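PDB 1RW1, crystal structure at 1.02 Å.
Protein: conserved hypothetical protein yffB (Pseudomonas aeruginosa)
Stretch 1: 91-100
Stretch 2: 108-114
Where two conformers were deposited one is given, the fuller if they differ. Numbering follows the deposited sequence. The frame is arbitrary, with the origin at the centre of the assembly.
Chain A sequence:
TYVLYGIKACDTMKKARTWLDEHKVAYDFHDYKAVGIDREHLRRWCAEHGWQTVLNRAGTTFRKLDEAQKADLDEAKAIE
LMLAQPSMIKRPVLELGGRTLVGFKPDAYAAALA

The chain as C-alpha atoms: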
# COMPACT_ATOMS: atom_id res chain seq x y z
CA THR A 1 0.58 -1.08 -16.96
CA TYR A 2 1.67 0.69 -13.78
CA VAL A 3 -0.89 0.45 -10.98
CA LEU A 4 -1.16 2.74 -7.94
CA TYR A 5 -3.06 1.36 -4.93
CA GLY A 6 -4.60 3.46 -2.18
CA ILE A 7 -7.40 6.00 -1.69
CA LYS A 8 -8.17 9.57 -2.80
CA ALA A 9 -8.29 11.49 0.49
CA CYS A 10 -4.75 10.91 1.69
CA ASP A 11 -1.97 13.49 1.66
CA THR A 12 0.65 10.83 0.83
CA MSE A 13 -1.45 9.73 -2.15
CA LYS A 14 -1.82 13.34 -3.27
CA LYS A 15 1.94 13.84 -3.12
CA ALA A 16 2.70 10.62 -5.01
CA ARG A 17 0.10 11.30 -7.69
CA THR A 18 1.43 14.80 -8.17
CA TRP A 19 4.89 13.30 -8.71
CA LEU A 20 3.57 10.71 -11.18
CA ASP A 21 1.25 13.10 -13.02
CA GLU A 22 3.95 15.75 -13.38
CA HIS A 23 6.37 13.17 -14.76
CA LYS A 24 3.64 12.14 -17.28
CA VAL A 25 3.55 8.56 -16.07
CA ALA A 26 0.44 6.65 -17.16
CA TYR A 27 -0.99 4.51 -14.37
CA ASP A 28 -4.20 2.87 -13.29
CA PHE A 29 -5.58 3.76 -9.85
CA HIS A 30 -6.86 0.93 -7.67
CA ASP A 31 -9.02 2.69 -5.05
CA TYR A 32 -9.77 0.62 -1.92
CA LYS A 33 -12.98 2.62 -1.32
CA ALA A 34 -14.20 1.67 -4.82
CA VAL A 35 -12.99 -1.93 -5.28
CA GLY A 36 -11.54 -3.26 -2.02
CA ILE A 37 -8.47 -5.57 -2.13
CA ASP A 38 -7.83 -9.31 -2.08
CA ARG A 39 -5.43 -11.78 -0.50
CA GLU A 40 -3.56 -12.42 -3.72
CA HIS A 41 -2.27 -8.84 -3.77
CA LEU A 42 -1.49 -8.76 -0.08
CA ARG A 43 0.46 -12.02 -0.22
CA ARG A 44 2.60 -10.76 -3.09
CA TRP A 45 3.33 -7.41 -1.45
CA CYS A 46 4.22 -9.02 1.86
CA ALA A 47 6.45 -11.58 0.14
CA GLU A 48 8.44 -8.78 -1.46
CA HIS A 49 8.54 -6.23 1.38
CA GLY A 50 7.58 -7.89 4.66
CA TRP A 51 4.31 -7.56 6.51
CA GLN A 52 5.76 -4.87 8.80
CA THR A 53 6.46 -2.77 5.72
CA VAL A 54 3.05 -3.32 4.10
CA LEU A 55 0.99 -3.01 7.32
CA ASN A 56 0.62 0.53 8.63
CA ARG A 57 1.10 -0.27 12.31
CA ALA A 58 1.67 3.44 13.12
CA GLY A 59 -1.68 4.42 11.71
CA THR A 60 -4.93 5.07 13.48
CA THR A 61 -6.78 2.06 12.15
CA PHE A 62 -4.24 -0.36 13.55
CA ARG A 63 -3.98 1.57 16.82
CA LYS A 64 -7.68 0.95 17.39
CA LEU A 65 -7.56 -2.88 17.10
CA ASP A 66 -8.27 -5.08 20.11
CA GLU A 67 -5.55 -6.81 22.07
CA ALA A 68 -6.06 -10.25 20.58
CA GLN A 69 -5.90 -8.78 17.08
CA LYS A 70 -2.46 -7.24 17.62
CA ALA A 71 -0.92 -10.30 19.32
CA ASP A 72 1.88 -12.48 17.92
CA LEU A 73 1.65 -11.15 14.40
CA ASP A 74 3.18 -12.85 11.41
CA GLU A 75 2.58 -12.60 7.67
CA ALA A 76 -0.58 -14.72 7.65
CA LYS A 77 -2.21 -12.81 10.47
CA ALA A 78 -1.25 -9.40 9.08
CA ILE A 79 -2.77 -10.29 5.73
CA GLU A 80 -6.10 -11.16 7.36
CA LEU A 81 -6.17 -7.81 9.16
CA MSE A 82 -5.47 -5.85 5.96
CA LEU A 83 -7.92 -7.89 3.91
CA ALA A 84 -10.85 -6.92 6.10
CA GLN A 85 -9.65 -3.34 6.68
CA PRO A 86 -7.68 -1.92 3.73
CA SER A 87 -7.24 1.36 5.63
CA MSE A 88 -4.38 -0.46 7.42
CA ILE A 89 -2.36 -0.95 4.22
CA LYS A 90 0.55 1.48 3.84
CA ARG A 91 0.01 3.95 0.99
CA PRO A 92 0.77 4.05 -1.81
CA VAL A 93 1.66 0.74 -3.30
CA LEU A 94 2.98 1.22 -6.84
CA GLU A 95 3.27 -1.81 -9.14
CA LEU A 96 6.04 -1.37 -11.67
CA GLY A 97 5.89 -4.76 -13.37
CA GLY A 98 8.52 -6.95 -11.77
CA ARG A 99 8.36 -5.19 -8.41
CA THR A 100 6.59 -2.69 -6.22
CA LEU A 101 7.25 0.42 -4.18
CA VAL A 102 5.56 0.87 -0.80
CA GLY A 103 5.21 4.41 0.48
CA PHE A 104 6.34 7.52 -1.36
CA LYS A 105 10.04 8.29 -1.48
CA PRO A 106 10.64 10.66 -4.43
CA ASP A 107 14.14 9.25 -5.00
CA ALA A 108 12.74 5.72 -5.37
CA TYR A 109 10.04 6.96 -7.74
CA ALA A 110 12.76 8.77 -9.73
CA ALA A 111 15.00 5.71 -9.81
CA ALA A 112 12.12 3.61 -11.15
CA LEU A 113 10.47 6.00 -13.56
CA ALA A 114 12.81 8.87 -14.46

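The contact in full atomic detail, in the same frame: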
# COMPACT_ATOMS: atom_id res chain seq x y z
N ARG A 91 0.30 3.29 2.28
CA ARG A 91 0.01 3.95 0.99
C ARG A 91 1.25 4.72 0.51
O ARG A 91 1.98 5.31 1.33
CB ARG A 91 -1.21 4.84 1.08
CG ARG A 91 -2.47 4.06 1.38
CD ARG A 91 -3.71 4.90 1.30
NE ARG A 91 -3.82 5.93 2.31
CZ ARG A 91 -4.57 5.84 3.40
NH1 ARG A 91 -5.22 4.73 3.72
NH2 ARG A 91 -4.67 6.90 4.18
N PRO A 92 1.32 4.94 -0.79
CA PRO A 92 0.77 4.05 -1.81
C PRO A 92 1.43 2.71 -1.87
O PRO A 92 2.45 2.49 -1.22
CB PRO A 92 1.05 4.81 -3.14
CG PRO A 92 1.67 6.12 -2.74
CD PRO A 92 2.29 5.85 -1.40
N VAL A 93 0.88 1.81 -2.68
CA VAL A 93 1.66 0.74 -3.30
C VAL A 93 1.68 1.04 -4.78
O VAL A 93 0.64 1.36 -5.36
CB VAL A 93 1.12 -0.66 -3.00
CG1 VAL A 93 1.96 -1.72 -3.71
CG2 VAL A 93 1.09 -0.92 -1.51
N LEU A 94 2.85 0.96 -5.41
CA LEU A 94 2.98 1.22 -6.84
C LEU A 94 3.59 -0.01 -7.48
O LEU A 94 4.72 -0.39 -7.15
CB LEU A 94 3.86 2.43 -7.09
CG LEU A 94 4.18 2.74 -8.56
CD1 LEU A 94 2.93 3.02 -9.39
CD2 LEU A 94 5.14 3.93 -8.63
N GLU A 95 2.83 -0.64 -8.38
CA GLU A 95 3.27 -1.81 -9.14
C GLU A 95 3.94 -1.37 -10.42
O GLU A 95 3.35 -0.66 -11.22
CB GLU A 95 2.10 -2.76 -9.34
CG GLU A 95 1.75 -3.45 -8.03
CD GLU A 95 0.66 -4.46 -8.18
OE1 GLU A 95 -0.09 -4.40 -9.19
OE2 GLU A 95 0.56 -5.33 -7.30
N LEU A 96 5.18 -1.78 -10.58
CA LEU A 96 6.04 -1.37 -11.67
C LEU A 96 6.23 -2.46 -12.73
O LEU A 96 6.87 -2.24 -13.75
CB LEU A 96 7.43 -1.00 -11.12
CG LEU A 96 7.45 0.18 -10.16
CD1 LEU A 96 8.76 0.23 -9.42
CD2 LEU A 96 7.17 1.47 -10.90
N GLY A 97 5.69 -3.64 -12.48
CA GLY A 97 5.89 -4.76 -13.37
C GLY A 97 6.53 -5.92 -12.63
O GLY A 97 5.85 -6.81 -12.14
N GLY A 98 7.85 -5.90 -12.50
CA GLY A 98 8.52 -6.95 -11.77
C GLY A 98 8.60 -6.72 -10.27
O GLY A 98 9.02 -7.61 -9.52
N ARG A 99 8.19 -5.54 -9.81
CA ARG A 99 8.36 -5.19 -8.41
C ARG A 99 7.47 -4.04 -8.03
O ARG A 99 6.78 -3.46 -8.89
CB ARG A 99 9.82 -4.85 -8.14
CG ARG A 99 10.36 -3.67 -8.91
CD ARG A 99 11.80 -3.34 -8.54
NE ARG A 99 12.28 -2.10 -9.16
CZ ARG A 99 12.44 -0.94 -8.52
NH1 ARG A 99 12.15 -0.83 -7.23
NH2 ARG A 99 12.87 0.12 -9.19
N THR A 100 7.46 -3.73 -6.74
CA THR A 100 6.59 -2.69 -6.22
C THR A 100 7.34 -1.75 -5.30
O THR A 100 8.37 -2.11 -4.70
CB THR A 100 5.37 -3.27 -5.47
OG1 THR A 100 5.81 -4.00 -4.32
CG2 THR A 100 4.63 -4.27 -6.31
N ALA A 108 13.07 7.06 -4.88
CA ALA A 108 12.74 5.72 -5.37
C ALA A 108 11.84 5.81 -6.59
O ALA A 108 11.98 5.03 -7.54
CB ALA A 108 12.07 4.89 -4.29
N TYR A 109 10.88 6.73 -6.58
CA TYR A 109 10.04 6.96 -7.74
C TYR A 109 10.93 7.39 -8.92
O TYR A 109 10.77 6.89 -10.02
CB TYR A 109 8.96 8.01 -7.44
CG TYR A 109 7.68 7.43 -6.84
CD1 TYR A 109 7.71 6.47 -5.86
CD2 TYR A 109 6.46 7.86 -7.29
CE1 TYR A 109 6.53 5.93 -5.35
CE2 TYR A 109 5.28 7.34 -6.78
CZ TYR A 109 5.31 6.37 -5.82
OH TYR A 109 4.11 5.86 -5.36
N ALA A 110 11.87 8.31 -8.68
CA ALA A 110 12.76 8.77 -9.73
C ALA A 110 13.62 7.64 -10.29
O ALA A 110 13.82 7.52 -11.50
CB ALA A 110 13.65 9.87 -9.21
N ALA A 111 14.14 6.81 -9.39
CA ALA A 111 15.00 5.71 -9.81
C ALA A 111 14.23 4.72 -10.69
O ALA A 111 14.79 4.10 -11.60
CB ALA A 111 15.59 5.01 -8.60
N ALA A 112 12.94 4.57 -10.42
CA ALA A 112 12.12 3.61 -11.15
C ALA A 112 11.57 4.15 -12.46
O ALA A 112 11.38 3.39 -13.40
CB ALA A 112 10.97 3.15 -10.28
N LEU A 113 11.30 5.45 -12.51
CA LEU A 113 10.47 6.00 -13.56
C LEU A 113 11.07 7.20 -14.30
O LEU A 113 10.54 7.61 -15.33
CB LEU A 113 9.13 6.42 -12.98
CG LEU A 113 8.29 5.27 -12.44
CD1 LEU A 113 7.19 5.84 -11.58
CD2 LEU A 113 7.72 4.44 -13.57
N ALA A 114 12.15 7.77 -13.77
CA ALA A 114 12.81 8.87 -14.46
C ALA A 114 14.11 8.36 -15.09
O ALA A 114 15.07 8.06 -14.38
CB ALA A 114 13.08 10.02 -13.50
OXT ALA A 114 14.20 8.23 -16.31
O HOH W 1 12.94 2.36 -7.29

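What does the start of stretch 2 offer to stretch 1? Ala108 makes no direct contact of its own, yet its carbonyl takes part through a water. Water 1 donates to Ala108 O at 2.8 Å and accepts from Arg99 NH2 at 2.9 Å, so the guanidinium is tied to the helix backbone although no direct hydrogen bond crosses between the stretches. The same carbonyl also receives the helical hydrogen bond from Ala112 N, 3.1 Å from Ala108 O.

How does Tyr109 reach the strand when its CA-to-CB bond points sideways? With chi1 at -88° and a long, flat side chain, its end comes nearer and is buried against Leu94 and Pro92. Leu94 points toward the helix from strand 93-95, and its t, p rotamer lays CD2 over one face of the ring, 4.0 Å from the centroid of the Tyr109 ring and 22° off the ring normal. This is a CH-pi contact, with Leu94 CD2 3.7 Å from Tyr109 CZ. Farther out, the hydroxyl meets the ring of Pro92, whose CG lies 3.6 Å from Tyr109 OH; the proline, entered through a cis peptide bond, also points toward the helix. Val93, between these two residues, points away, as strand alternation leads one to expect.

Why does an alanine suit position 112? Ala110 and Ala111 lie outside the contact, but Ala112 points its methyl toward stretch 1, where CB is 3.8 Å from Leu96 CD1 and 3.7 Å from Arg99 NH2. The short side chain allows a leucine methyl and a guanidinium to approach the same carbon. Arg99 sets out sideways, and its extended chain, p at chi1 and t at chi2 and chi3, brings its end to the helix. Its guanidinium lies obliquely to the methyl, at the exposed margin of the contact. A backbone hydrogen bond from Leu96 N to Arg99 O, 2.9 Å long, joins these two residues across the turn containing Gly97 and Gly98.

What closes the contact near the end of the chain? Leu113 also starts sideways, but its m, t rotamer carries its branched end to two leucines: CD1 lies 4.1 Å from Leu94 CD2, and CD2 lies 4.0 Å from Leu96 CD2. The leucines thus extend the apolar packing begun at Tyr109, in a compact contact that buries 275 Å² over both sides. Ala114, with its terminal carboxylate, stays exposed and out of reach.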